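Side-chain contacts in Lin2634 protein (Listeria innocua, PDB 3MZO), which binds calcium ions and, as an all-helical HD-domain protein of the YfbR-like 5'-deoxynucleotidase family, is probably a metal-dependent phosphohydrolase: residues I162-L167 and T206-K211; E149-N154 and L191-I196; F8-D13 and S71-G76; S40-F45 and R59-K64; Q27-S30 and Y36-T39. All blocks are in the same frame, centred on the assembly; numbering follows the deposited sequence. Where two conformers were deposited one is given.

Interaction 1: residues I162-L167 and T206-K211; sequences IYSEAL and TEITTK
Ile208 is the side chain that reaches across from helix 201-211 to Ser164, Leu167 and Tyr163. Its CB lies 4.2 Å from Leu167 CD2, at the outer limit of the packing. From CB the two branches part. The CG2 methyl, anti to the backbone N, settles against the Leu167 fork, 3.9 Å from CG of that residue and 4.0 Å from its CD2. CG1 takes the place beside the backbone N (chi1 -66°) and, with chi2 extended at 153°, carries CD1 forward to the opposite helix. This pairing joins helix 158-172 to the last helix of an all-helical HD-type chain; the two short segments run roughly parallel, crossing at -34° with their axes 10.3 Å apart, and helix 177-191 also packs on Leu167 through Phe182 and Leu187. At the tip, CD1 of Ile208 bears on the backbone of helix 158-172, 3.7 Å from Ser164 CA. The Ser164 side chain has two conformers, and in one of them its hydroxyl bonds to Val160 O on its own helix. The same Ile208 methyl comes obliquely to the Tyr163 ring, 4.4 Å from CE1, while Tyr163 OH pairs with Thr205 OG1 on helix 201-211. Leu167 CD2 lies 4.1 Å from Ile208 CD1.

Interaction 2: residues E149-N154 and L191-I196; sequences EIQKGN and LAEKGI
Gln151 reaches Glu193 from the end of helix 129-151, just before Gly153 closes that helix in a Schellman motif. The well-ordered side is the helix end itself, held by bonds within 149-154. Gly153 N bonds to Ile150 O and Asn154 N to Glu149 O, both at 3.0 Å, and positive phi at Gly153 lets the chain turn back. Asn154 ND2 then gives a nearly straight bond (167°) to Glu149 OE1, which it meets on the anti side of the carboxylate, somewhat out of its plane. Glu149 also takes the backbone N of Tyr26 and Gln27, tying the helix end to the loop before helix 31-51.

The bridge across to residues 191-196 is much looser. Beyond CG the Gln151 chain is extended and crosses Glu193 at about a right angle, with amide and carboxylate planes 77° apart. Its hydrogen bond to Glu193 is weak, bent to 134° at the hydrogen. Glu193 opens a type II turn that ends at Ile196, and its side chain, folded at chi2, finds a stronger partner in His5 of the second subunit, which bonds to OE2. Gln151 NE2 meets the other oxygen, OE1 of Glu193, at 3.1 Å, and approaches Glu193 CB to 3.7 Å.

Interaction 3: residues F8-D13 and S71-G76; sequences FQSLSD and SELFIG
Leu73 meets Ser10 and Asp13 without a ring between them, and the flat groups stand at the margins. The Phe74 ring, next in the chain to Leu73, has Ser71 O over one face, 3.4 Å above the plane and offset toward the rim. It also meets the ring of Phe104, their planes about 30° apart. The nearest atom of Asp13 is its CB, 3.5 Å from Leu73 CD2; the carboxylate stands farther off.

Leu73 works as a two-pronged fork. One prong, CD2, lies against Asp13 and also comes within 3.9 Å of Ser10 O. The other, CD1, sits 3.7 Å from Ser10 CB and 3.9 Å from Ser10 OG. The fork thus straddles one face of helix 4-13, touching residues three apart. Ser10 holds its hydroxyl between the backbone N and the carbonyl carbon (chi1 81°); there OG bonds to Tyr7 O on its own helix and to Tyr70 OH, just ahead of the 71-76 segment. That second bond supplies a polar link beside the apolar one.

The 3-10 segment that carries Leu73 follows the His68-Asp69 calcium ligands closely; Leu73 itself stays about 11 Å, side chain to ion, from a bound calcium. Glu72, known as a ligand of a second calcium, has none bound in this chain and pairs with Lys79. In the fold, the contact ties the N-terminal helix 4-13 to the connection from helix 58-67 to helix 87-108; Ser71, Phe74 and Ile75 of that connection pack on helix 87-108, while Leu11 leans on Tyr36 of the second subunit.

Interaction 4: residues S40-F45 and R59-K64; sequences SIAQFF and RALYEK
Leu61 and Tyr62 are the residues of helix 58-67 that reach Ala42 and Gln43 on helix 31-51, in a nearly antiparallel pairing (157°) with the segment axes 9.5 Å apart. Walking the second helix from its start, Arg59 points elsewhere: it forms a salt bridge with Glu50 of the second subunit and a long one with Glu63 one turn on. Leu61 comes next, spreading its two methyls over the Ala42 backbone and side chain. CD1 lies 3.6 Å from Ala42 O, CD2 3.9 Å from Ala42 CB. Tyr62 follows with its ring running out to Gln43. Its OH donates to Gln43 OE1 at 2.6 Å, in the carbonyl plane and on a lone pair, with ring and amide planes 86° apart. Gln43 reaches this spot through an extended chain, CG anti to the backbone N (chi1 169°). Further on, Glu63 bonds to His119, and Lys64 pairs with Asp126.

The amide is gripped at both ends, since Gln43 NE2 bonds to Asn67 of the second subunit while OE1 takes the phenol. In this buried helix hairpin of the HD-type fold, that settles the rotation of the amide and links intramolecular packing to the subunit interface.

Interaction 5: residues Q27-S30 and Y36-T39; sequences QEHS and YKVT
Lys37 brings its ammonium group to the ring of His29, NZ lying 3.2 Å from ND1 and 3.6 Å from CE1. The approach to the ring is oblique, and the two side chains cross at about a right angle. The Lys37 chain starts with CG beside the backbone N (chi1 -66°), runs extended at chi2, then bends at chi3 (-63°), which turns NZ to the ring. Both residues are buried, and each has its strongest polar partner on another chain: Glu15 of the second subunit takes the His29 ND1 bond on one carboxylate oxygen and the Lys37 salt bridge on the other. The shared acid probably helps to hold the two nitrogens close together. Ser12 OG of the second subunit lies by Lys37 NZ as well, and Asp141 gives it a long, weak ion pair.

The next shell positions the histidine and the start of the helix. His29 belongs to the loop leading into helix 31-51; its backbone is bonded to Arg19, and its side chain packs on Glu145 of helix 129-151. Ser30, just after it, is the N-cap of helix 31-51, and its N bonds to Glu33 OE1, so the loop is fixed where it enters the helix that carries Lys37.

Further out, His34, one turn before Lys37, is a ligand of a calcium site together with His68, Asp69 and Asp138. The Lys37 side chain is about 5 Å from that of His34, which places this pair beside the H...HD...D metal site that is the hallmark of the HD-domain superfamily.

From the N terminus, interaction 3 opens in helix 4-13 and closes beyond helix 58-67, closing a long span that holds helices 31-51 and 58-67. Within that span, interaction 5 makes a short closure from the loop before helix 31-51 to its first turns, and interaction 4 follows in series, pairing helix 31-51 with helix 58-67. The two touch through Tyr62 and Thr39. Later, interactions 2 and 1 cross: 149-154 opens first, then 162-167, before 191-196 and 206-211 close them in the same order, tying helix 129-151 and helix 158-172 to the C-terminal part. Lys152 and Glu149 meet Gln27, joining interaction 2 to interaction 5, and so helix 129-151 to the loop before helix 31-51.

Interaction 1: residues I162-L167 and T206-K211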
# COMPACT_ATOMS: atom_id res chain seq x y z
N ILE B 162 -24.17 -10.58 -0.30
CA ILE B 162 -23.75 -10.51 -1.71
C ILE B 162 -23.81 -11.92 -2.35
O ILE B 162 -24.30 -12.10 -3.46
CB ILE B 162 -22.31 -9.92 -1.83
CG1 ILE B 162 -22.30 -8.43 -1.42
CG2 ILE B 162 -21.76 -10.08 -3.26
CD1 ILE B 162 -20.92 -7.86 -1.04
N TYR B 163 -23.27 -12.91 -1.65
CA TYR B 163 -23.24 -14.27 -2.11
C TYR B 163 -24.68 -14.77 -2.37
O TYR B 163 -24.99 -15.35 -3.42
CB TYR B 163 -22.54 -15.14 -1.05
CG TYR B 163 -22.52 -16.62 -1.35
CD1 TYR B 163 -23.57 -17.45 -0.93
CD2 TYR B 163 -21.48 -17.19 -2.08
CE1 TYR B 163 -23.56 -18.81 -1.20
CE2 TYR B 163 -21.46 -18.55 -2.35
CZ TYR B 163 -22.51 -19.36 -1.92
OH TYR B 163 -22.49 -20.71 -2.19
N SER B 164 -25.56 -14.48 -1.41
CA SER B 164 -26.95 -14.91 -1.50
C SER B 164 -27.64 -14.30 -2.72
O SER B 164 -28.33 -15.01 -3.47
CB SER B 164 -27.67 -14.54 -0.21
OG SER B 164 -27.05 -15.22 0.87
N GLU B 165 -27.43 -13.01 -2.93
CA GLU B 165 -28.02 -12.30 -4.05
C GLU B 165 -27.49 -12.83 -5.36
O GLU B 165 -28.26 -13.03 -6.30
CB GLU B 165 -27.75 -10.80 -3.96
CG GLU B 165 -28.40 -9.93 -5.09
CD GLU B 165 -27.65 -9.95 -6.46
OE1 GLU B 165 -26.39 -10.07 -6.52
OE2 GLU B 165 -28.34 -9.82 -7.50
N ALA B 166 -26.17 -13.04 -5.42
CA ALA B 166 -25.52 -13.52 -6.62
C ALA B 166 -26.04 -14.92 -6.98
O ALA B 166 -26.49 -15.13 -8.10
CB ALA B 166 -23.97 -13.47 -6.47
N LEU B 167 -26.04 -15.85 -6.03
CA LEU B 167 -26.56 -17.18 -6.31
C LEU B 167 -28.06 -17.17 -6.70
O LEU B 167 -28.46 -17.78 -7.69
CB LEU B 167 -26.30 -18.13 -5.14
CG LEU B 167 -26.52 -19.63 -5.42
CD1 LEU B 167 -25.70 -20.19 -6.65
CD2 LEU B 167 -26.19 -20.39 -4.15
N THR B 206 -28.19 -24.41 0.34
CA THR B 206 -29.39 -25.24 0.33
C THR B 206 -30.65 -24.35 0.33
O THR B 206 -31.54 -24.52 -0.49
CB THR B 206 -29.43 -26.21 1.55
OG1 THR B 206 -28.47 -27.25 1.35
CG2 THR B 206 -30.83 -26.83 1.75
N GLU B 207 -30.69 -23.40 1.26
CA GLU B 207 -31.81 -22.46 1.37
C GLU B 207 -32.11 -21.70 0.09
O GLU B 207 -33.27 -21.64 -0.34
CB GLU B 207 -31.55 -21.45 2.49
CG GLU B 207 -31.85 -22.01 3.87
CD GLU B 207 -31.35 -21.12 5.01
OE1 GLU B 207 -30.83 -20.01 4.74
OE2 GLU B 207 -31.49 -21.54 6.17
N ILE B 208 -31.06 -21.14 -0.51
CA ILE B 208 -31.19 -20.42 -1.77
C ILE B 208 -31.73 -21.34 -2.87
O ILE B 208 -32.59 -20.92 -3.66
CB ILE B 208 -29.84 -19.75 -2.18
CG1 ILE B 208 -29.46 -18.66 -1.17
CG2 ILE B 208 -29.91 -19.14 -3.59
CD1 ILE B 208 -27.99 -18.41 -1.07
N THR B 209 -31.24 -22.58 -2.92
CA THR B 209 -31.71 -23.58 -3.92
C THR B 209 -33.17 -24.03 -3.68
O THR B 209 -33.91 -24.26 -4.65
CB THR B 209 -30.85 -24.87 -3.91
OG1 THR B 209 -29.47 -24.52 -4.09
CG2 THR B 209 -31.31 -25.85 -5.00
N THR B 210 -33.55 -24.18 -2.40
CA THR B 210 -34.93 -24.51 -1.98
C THR B 210 -35.86 -23.35 -2.36
O THR B 210 -36.90 -23.57 -3.00
CB THR B 210 -35.06 -24.73 -0.44
OG1 THR B 210 -34.16 -25.76 -0.00
CG2 THR B 210 -36.50 -25.11 -0.04
N LYS B 211 -35.47 -22.13 -1.94
CA LYS B 211 -36.15 -20.88 -2.31
C LYS B 211 -36.31 -20.79 -3.83
O LYS B 211 -37.39 -20.46 -4.33
CB LYS B 211 -35.41 -19.65 -1.76

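Interaction 2: residues E149-N154 and L191-I196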
# COMPACT_ATOMS: atom_id res chain seq x y z
N GLU B 149 -14.13 -14.10 0.70
CA GLU B 149 -14.19 -13.38 1.97
C GLU B 149 -14.85 -14.20 3.09
O GLU B 149 -14.36 -14.22 4.23
CB GLU B 149 -14.87 -12.02 1.77
CG GLU B 149 -14.06 -11.08 0.82
CD GLU B 149 -12.64 -10.77 1.32
OE1 GLU B 149 -12.49 -10.48 2.52
OE2 GLU B 149 -11.68 -10.76 0.51
N ILE B 150 -15.93 -14.90 2.76
CA ILE B 150 -16.65 -15.69 3.73
C ILE B 150 -15.81 -16.86 4.22
O ILE B 150 -15.80 -17.18 5.41
CB ILE B 150 -17.97 -16.22 3.13
CG1 ILE B 150 -18.92 -15.06 2.87
CG2 ILE B 150 -18.62 -17.24 4.07
CD1 ILE B 150 -20.00 -15.39 1.84
N GLN B 151 -15.11 -17.48 3.29
CA GLN B 151 -14.15 -18.55 3.57
C GLN B 151 -13.11 -18.09 4.59
O GLN B 151 -12.74 -18.86 5.48
CB GLN B 151 -13.40 -18.94 2.31
CG GLN B 151 -13.42 -20.39 2.00
CD GLN B 151 -12.71 -20.71 0.70
OE1 GLN B 151 -12.68 -19.90 -0.24
NE2 GLN B 151 -12.12 -21.90 0.65
N LYS B 152 -12.65 -16.85 4.43
CA LYS B 152 -11.62 -16.29 5.33
C LYS B 152 -12.18 -15.75 6.63
O LYS B 152 -11.45 -15.25 7.48
CB LYS B 152 -10.83 -15.21 4.59
CG LYS B 152 -10.05 -15.70 3.39
CD LYS B 152 -9.32 -14.51 2.73
CE LYS B 152 -8.44 -14.88 1.57
NZ LYS B 152 -9.25 -15.28 0.37
N GLY B 153 -13.49 -15.89 6.81
CA GLY B 153 -14.17 -15.48 8.03
C GLY B 153 -14.27 -13.96 8.16
O GLY B 153 -14.26 -13.44 9.25
N ASN B 154 -14.36 -13.25 7.04
CA ASN B 154 -14.54 -11.83 7.09
C ASN B 154 -15.73 -11.51 8.00
O ASN B 154 -16.82 -12.04 7.83
CB ASN B 154 -14.79 -11.29 5.68
CG ASN B 154 -14.78 -9.77 5.64
OD1 ASN B 154 -15.43 -9.13 6.46
ND2 ASN B 154 -14.05 -9.19 4.67
N LEU B 191 -18.42 -25.78 -2.57
CA LEU B 191 -18.89 -26.20 -1.24
C LEU B 191 -18.12 -27.40 -0.67
O LEU B 191 -18.16 -27.66 0.52
CB LEU B 191 -20.38 -26.50 -1.27
CG LEU B 191 -21.26 -25.28 -1.56
CD1 LEU B 191 -22.69 -25.73 -1.56
CD2 LEU B 191 -21.06 -24.18 -0.57
N ALA B 192 -17.44 -28.15 -1.52
CA ALA B 192 -16.53 -29.17 -1.03
C ALA B 192 -15.18 -28.57 -0.54
O ALA B 192 -14.34 -29.31 -0.05
CB ALA B 192 -16.30 -30.27 -2.09
N GLU B 193 -14.98 -27.26 -0.67
CA GLU B 193 -13.71 -26.63 -0.23
C GLU B 193 -13.42 -26.90 1.23
O GLU B 193 -14.33 -26.83 2.05
CB GLU B 193 -13.74 -25.10 -0.42
CG GLU B 193 -13.46 -24.63 -1.84
CD GLU B 193 -11.97 -24.46 -2.13
OE1 GLU B 193 -11.18 -24.20 -1.20
OE2 GLU B 193 -11.59 -24.53 -3.30
N LYS B 194 -12.15 -27.13 1.55
CA LYS B 194 -11.73 -27.45 2.93
C LYS B 194 -11.95 -26.29 3.88
O LYS B 194 -11.44 -25.21 3.65
CB LYS B 194 -10.25 -27.85 2.95
CG LYS B 194 -9.97 -29.19 2.27
N GLY B 195 -12.71 -26.53 4.96
CA GLY B 195 -13.04 -25.50 5.97
C GLY B 195 -14.43 -24.89 5.81
O GLY B 195 -14.95 -24.23 6.72
N ILE B 196 -15.06 -25.12 4.65
CA ILE B 196 -16.32 -24.47 4.35
C ILE B 196 -17.50 -24.96 5.22
O ILE B 196 -18.51 -24.26 5.38
CB ILE B 196 -16.67 -24.63 2.85
CG1 ILE B 196 -17.53 -23.44 2.40
CG2 ILE B 196 -17.27 -26.03 2.58
CD1 ILE B 196 -18.71 -23.85 1.56

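Interaction 3: residues F8-D13 and S71-G76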
# COMPACT_ATOMS: atom_id res chain seq x y z
N PHE B 8 -5.93 4.49 -24.48
CA PHE B 8 -5.00 3.45 -24.04
C PHE B 8 -4.48 3.75 -22.62
O PHE B 8 -4.34 2.83 -21.81
CB PHE B 8 -3.82 3.31 -25.02
CG PHE B 8 -4.15 2.56 -26.32
CD1 PHE B 8 -5.35 1.91 -26.51
CD2 PHE B 8 -3.19 2.46 -27.31
CE1 PHE B 8 -5.60 1.21 -27.70
CE2 PHE B 8 -3.43 1.79 -28.48
CZ PHE B 8 -4.62 1.15 -28.69
N GLN B 9 -4.21 5.02 -22.30
CA GLN B 9 -3.73 5.37 -20.95
C GLN B 9 -4.79 5.09 -19.95
O GLN B 9 -4.49 4.58 -18.88
CB GLN B 9 -3.36 6.83 -20.80
CG GLN B 9 -2.12 7.21 -21.52
CD GLN B 9 -1.87 8.68 -21.39
OE1 GLN B 9 -2.76 9.50 -21.65
NE2 GLN B 9 -0.67 9.02 -20.99
N SER B 10 -6.04 5.37 -20.32
CA SER B 10 -7.17 5.17 -19.43
C SER B 10 -7.30 3.72 -18.96
O SER B 10 -7.84 3.46 -17.89
CB SER B 10 -8.49 5.59 -20.09
OG SER B 10 -8.98 4.58 -20.95
N LEU B 11 -6.88 2.77 -19.79
CA LEU B 11 -7.03 1.35 -19.44
C LEU B 11 -6.26 1.04 -18.16
O LEU B 11 -6.71 0.24 -17.33
CB LEU B 11 -6.56 0.43 -20.58
CG LEU B 11 -7.25 0.54 -21.91
CD1 LEU B 11 -6.46 -0.22 -23.05
CD2 LEU B 11 -8.64 0.05 -21.73
N SER B 12 -5.11 1.68 -17.98
CA SER B 12 -4.34 1.58 -16.73
C SER B 12 -5.02 2.19 -15.52
O SER B 12 -4.80 1.73 -14.40
CB SER B 12 -2.95 2.21 -16.87
OG SER B 12 -2.11 1.34 -17.61
N ASP B 13 -5.80 3.24 -15.72
CA ASP B 13 -6.55 3.83 -14.64
C ASP B 13 -7.56 2.87 -14.01
O ASP B 13 -7.85 2.99 -12.81
CB ASP B 13 -7.26 5.12 -15.10
CG ASP B 13 -6.26 6.18 -15.63
OD1 ASP B 13 -5.03 6.06 -15.39
OD2 ASP B 13 -6.72 7.11 -16.28
N SER B 71 -17.00 1.91 -17.83
CA SER B 71 -17.61 3.17 -17.33
C SER B 71 -17.31 3.48 -15.88
O SER B 71 -17.52 4.64 -15.42
CB SER B 71 -19.13 3.17 -17.55
OG SER B 71 -19.76 2.03 -16.99
N GLU B 72 -16.83 2.49 -15.13
CA GLU B 72 -16.42 2.74 -13.75
C GLU B 72 -15.25 3.73 -13.66
O GLU B 72 -14.93 4.25 -12.58
CB GLU B 72 -16.24 1.43 -12.95
CG GLU B 72 -17.62 0.89 -12.49
CD GLU B 72 -17.59 -0.52 -11.89
OE1 GLU B 72 -16.69 -0.82 -11.08
OE2 GLU B 72 -18.51 -1.32 -12.19
N LEU B 73 -14.64 4.04 -14.81
CA LEU B 73 -13.61 5.06 -14.89
C LEU B 73 -14.12 6.42 -14.41
O LEU B 73 -13.34 7.20 -13.87
CB LEU B 73 -13.14 5.26 -16.32
CG LEU B 73 -11.79 4.78 -16.76
CD1 LEU B 73 -11.69 5.13 -18.23
CD2 LEU B 73 -10.68 5.43 -15.99
N PHE B 74 -15.41 6.68 -14.64
CA PHE B 74 -16.01 8.00 -14.32
C PHE B 74 -17.27 7.98 -13.42
O PHE B 74 -17.64 9.02 -12.87
CB PHE B 74 -16.26 8.83 -15.60
CG PHE B 74 -16.73 8.04 -16.78
CD1 PHE B 74 -18.06 7.67 -16.91
CD2 PHE B 74 -15.85 7.71 -17.80
CE1 PHE B 74 -18.49 6.95 -18.01
CE2 PHE B 74 -16.28 6.98 -18.91
CZ PHE B 74 -17.59 6.60 -19.02
N ILE B 75 -17.90 6.83 -13.24
CA ILE B 75 -19.00 6.71 -12.29
C ILE B 75 -19.04 5.31 -11.68
O ILE B 75 -19.11 4.30 -12.39
CB ILE B 75 -20.34 7.08 -12.95
CG1 ILE B 75 -21.49 6.91 -11.93
CG2 ILE B 75 -20.53 6.28 -14.26
CD1 ILE B 75 -22.79 7.60 -12.28
N GLY B 76 -18.95 5.24 -10.35
CA GLY B 76 -19.02 3.98 -9.61
C GLY B 76 -20.35 3.27 -9.75
O GLY B 76 -21.36 3.87 -10.14

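Interaction 4: residues S40-F45 and R59-K64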
# COMPACT_ATOMS: atom_id res chain seq x y z
N SER B 40 -12.98 -14.15 -18.98
CA SER B 40 -12.60 -15.57 -18.90
C SER B 40 -13.74 -16.51 -18.54
O SER B 40 -13.89 -17.58 -19.17
CB SER B 40 -11.43 -15.74 -17.96
OG SER B 40 -10.34 -14.94 -18.40
N ILE B 41 -14.54 -16.12 -17.54
CA ILE B 41 -15.75 -16.85 -17.16
C ILE B 41 -16.72 -16.94 -18.34
O ILE B 41 -17.20 -18.02 -18.67
CB ILE B 41 -16.42 -16.21 -15.88
CG1 ILE B 41 -15.53 -16.43 -14.64
CG2 ILE B 41 -17.83 -16.79 -15.64
CD1 ILE B 41 -15.80 -15.43 -13.48
N ALA B 42 -16.97 -15.83 -19.02
CA ALA B 42 -17.90 -15.79 -20.14
C ALA B 42 -17.46 -16.72 -21.28
O ALA B 42 -18.28 -17.43 -21.88
CB ALA B 42 -18.09 -14.34 -20.66
N GLN B 43 -16.16 -16.70 -21.54
CA GLN B 43 -15.52 -17.58 -22.53
C GLN B 43 -15.79 -19.02 -22.20
O GLN B 43 -16.02 -19.83 -23.09
CB GLN B 43 -14.00 -17.31 -22.52
CG GLN B 43 -13.09 -18.28 -23.30
CD GLN B 43 -11.66 -17.80 -23.31
OE1 GLN B 43 -11.24 -17.07 -24.22
NE2 GLN B 43 -10.91 -18.17 -22.30
N PHE B 44 -15.71 -19.37 -20.91
CA PHE B 44 -16.00 -20.73 -20.54
C PHE B 44 -17.47 -21.06 -20.79
O PHE B 44 -17.79 -22.11 -21.35
CB PHE B 44 -15.66 -21.04 -19.09
CG PHE B 44 -16.20 -22.35 -18.65
CD1 PHE B 44 -15.60 -23.52 -19.05
CD2 PHE B 44 -17.38 -22.42 -17.90
CE1 PHE B 44 -16.15 -24.76 -18.69
CE2 PHE B 44 -17.90 -23.65 -17.52
CZ PHE B 44 -17.28 -24.82 -17.93
N PHE B 45 -18.38 -20.18 -20.39
CA PHE B 45 -19.79 -20.45 -20.64
C PHE B 45 -20.11 -20.52 -22.14
O PHE B 45 -20.99 -21.29 -22.57
CB PHE B 45 -20.72 -19.48 -19.88
CG PHE B 45 -20.73 -19.71 -18.38
CD1 PHE B 45 -20.87 -20.99 -17.84
CD2 PHE B 45 -20.58 -18.64 -17.50
CE1 PHE B 45 -20.84 -21.19 -16.46
CE2 PHE B 45 -20.58 -18.84 -16.12
CZ PHE B 45 -20.70 -20.11 -15.61
N ARG B 59 -17.82 -12.55 -31.10
CA ARG B 59 -17.51 -11.14 -31.03
C ARG B 59 -18.42 -10.49 -30.00
O ARG B 59 -17.94 -9.71 -29.20
CB ARG B 59 -17.69 -10.45 -32.38
CG ARG B 59 -17.21 -9.01 -32.36
CD ARG B 59 -17.40 -8.35 -33.72
NE ARG B 59 -16.77 -7.05 -33.72
CZ ARG B 59 -16.59 -6.29 -34.80
NH1 ARG B 59 -16.97 -6.71 -35.99
NH2 ARG B 59 -15.98 -5.11 -34.69
N ALA B 60 -19.71 -10.85 -30.00
CA ALA B 60 -20.68 -10.27 -29.07
C ALA B 60 -20.39 -10.72 -27.65
O ALA B 60 -20.44 -9.92 -26.73
CB ALA B 60 -22.15 -10.60 -29.48
N LEU B 61 -20.05 -11.99 -27.46
CA LEU B 61 -19.78 -12.50 -26.13
C LEU B 61 -18.62 -11.77 -25.50
O LEU B 61 -18.72 -11.29 -24.38
CB LEU B 61 -19.51 -14.01 -26.17
CG LEU B 61 -19.15 -14.75 -24.89
CD1 LEU B 61 -19.44 -16.23 -25.07
CD2 LEU B 61 -17.69 -14.53 -24.52
N TYR B 62 -17.51 -11.70 -26.23
CA TYR B 62 -16.30 -11.08 -25.71
C TYR B 62 -16.44 -9.58 -25.52
O TYR B 62 -15.99 -9.05 -24.50
CB TYR B 62 -15.12 -11.34 -26.64
CG TYR B 62 -14.48 -12.70 -26.49
CD1 TYR B 62 -13.85 -13.10 -25.30
CD2 TYR B 62 -14.45 -13.57 -27.56
CE1 TYR B 62 -13.23 -14.37 -25.21
CE2 TYR B 62 -13.85 -14.81 -27.48
CZ TYR B 62 -13.25 -15.22 -26.33
OH TYR B 62 -12.66 -16.46 -26.35
N GLU B 63 -16.99 -8.90 -26.51
CA GLU B 63 -17.13 -7.46 -26.41
C GLU B 63 -18.05 -7.03 -25.25
O GLU B 63 -17.76 -6.05 -24.59
CB GLU B 63 -17.53 -6.83 -27.76
CG GLU B 63 -18.94 -6.97 -28.13
CD GLU B 63 -19.23 -6.58 -29.60
OE1 GLU B 63 -18.31 -6.19 -30.37
OE2 GLU B 63 -20.42 -6.67 -29.96
N LYS B 64 -19.11 -7.78 -24.97
CA LYS B 64 -19.96 -7.47 -23.83
C LYS B 64 -19.21 -7.66 -22.51
O LYS B 64 -19.23 -6.77 -21.65
CB LYS B 64 -21.22 -8.35 -23.83
CG LYS B 64 -22.24 -7.98 -24.88
CD LYS B 64 -23.29 -9.11 -25.07
CE LYS B 64 -24.41 -8.69 -26.04
NZ LYS B 64 -25.17 -7.55 -25.52

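Interaction 5: residues Q27-S30 and Y36-T39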
# COMPACT_ATOMS: atom_id res chain seq x y z
N GLN B 27 -8.83 -9.46 0.38
CA GLN B 27 -8.27 -9.25 -0.96
C GLN B 27 -9.10 -8.25 -1.75
O GLN B 27 -10.32 -8.42 -1.88
CB GLN B 27 -8.32 -10.55 -1.73
CG GLN B 27 -7.53 -11.66 -1.13
CD GLN B 27 -7.43 -12.82 -2.07
OE1 GLN B 27 -7.72 -13.95 -1.70
NE2 GLN B 27 -7.06 -12.54 -3.33
N GLU B 28 -8.46 -7.22 -2.28
CA GLU B 28 -9.08 -6.22 -3.15
C GLU B 28 -8.89 -6.67 -4.60
O GLU B 28 -7.97 -7.42 -4.90
CB GLU B 28 -8.41 -4.85 -2.97
CG GLU B 28 -8.70 -4.19 -1.61
CD GLU B 28 -9.91 -3.24 -1.61
OE1 GLU B 28 -9.75 -2.09 -2.10
OE2 GLU B 28 -11.00 -3.62 -1.10
N HIS B 29 -9.77 -6.21 -5.47
CA HIS B 29 -9.74 -6.57 -6.90
C HIS B 29 -10.01 -5.31 -7.67
O HIS B 29 -10.98 -4.62 -7.35
CB HIS B 29 -10.84 -7.60 -7.21
CG HIS B 29 -10.77 -8.82 -6.34
ND1 HIS B 29 -9.84 -9.82 -6.52
CD2 HIS B 29 -11.50 -9.18 -5.25
CE1 HIS B 29 -10.02 -10.75 -5.60
NE2 HIS B 29 -11.02 -10.39 -4.81
N SER B 30 -9.15 -4.96 -8.63
CA SER B 30 -9.40 -3.78 -9.45
C SER B 30 -10.50 -4.04 -10.46
O SER B 30 -10.85 -5.19 -10.75
CB SER B 30 -8.15 -3.31 -10.18
OG SER B 30 -7.76 -4.23 -11.20
N TYR B 36 -11.15 -8.85 -16.62
CA TYR B 36 -10.38 -10.01 -17.04
C TYR B 36 -11.05 -11.32 -16.62
O TYR B 36 -11.24 -12.23 -17.45
CB TYR B 36 -8.93 -9.94 -16.54
CG TYR B 36 -8.23 -11.27 -16.68
CD1 TYR B 36 -7.88 -11.76 -17.94
CD2 TYR B 36 -7.98 -12.07 -15.57
CE1 TYR B 36 -7.27 -13.03 -18.10
CE2 TYR B 36 -7.38 -13.33 -15.71
CZ TYR B 36 -7.02 -13.81 -16.98
OH TYR B 36 -6.41 -15.06 -17.14
N LYS B 37 -11.46 -11.40 -15.36
CA LYS B 37 -12.06 -12.62 -14.86
C LYS B 37 -13.46 -12.87 -15.45
O LYS B 37 -13.77 -13.99 -15.88
CB LYS B 37 -12.06 -12.61 -13.31
CG LYS B 37 -10.65 -12.65 -12.68
CD LYS B 37 -10.67 -12.69 -11.09
CE LYS B 37 -11.27 -11.46 -10.50
NZ LYS B 37 -11.12 -11.42 -8.98
N VAL B 38 -14.28 -11.82 -15.55
CA VAL B 38 -15.60 -11.98 -16.15
C VAL B 38 -15.50 -12.42 -17.60
O VAL B 38 -16.30 -13.26 -18.05
CB VAL B 38 -16.45 -10.72 -15.98
CG1 VAL B 38 -17.76 -10.75 -16.80
CG2 VAL B 38 -16.79 -10.52 -14.46
N THR B 39 -14.54 -11.86 -18.34
CA THR B 39 -14.34 -12.25 -19.76
C THR B 39 -13.89 -13.72 -19.85
O THR B 39 -14.44 -14.49 -20.64
CB THR B 39 -13.41 -11.28 -20.49
OG1 THR B 39 -13.89 -9.94 -20.28
CG2 THR B 39 -13.40 -11.55 -22.00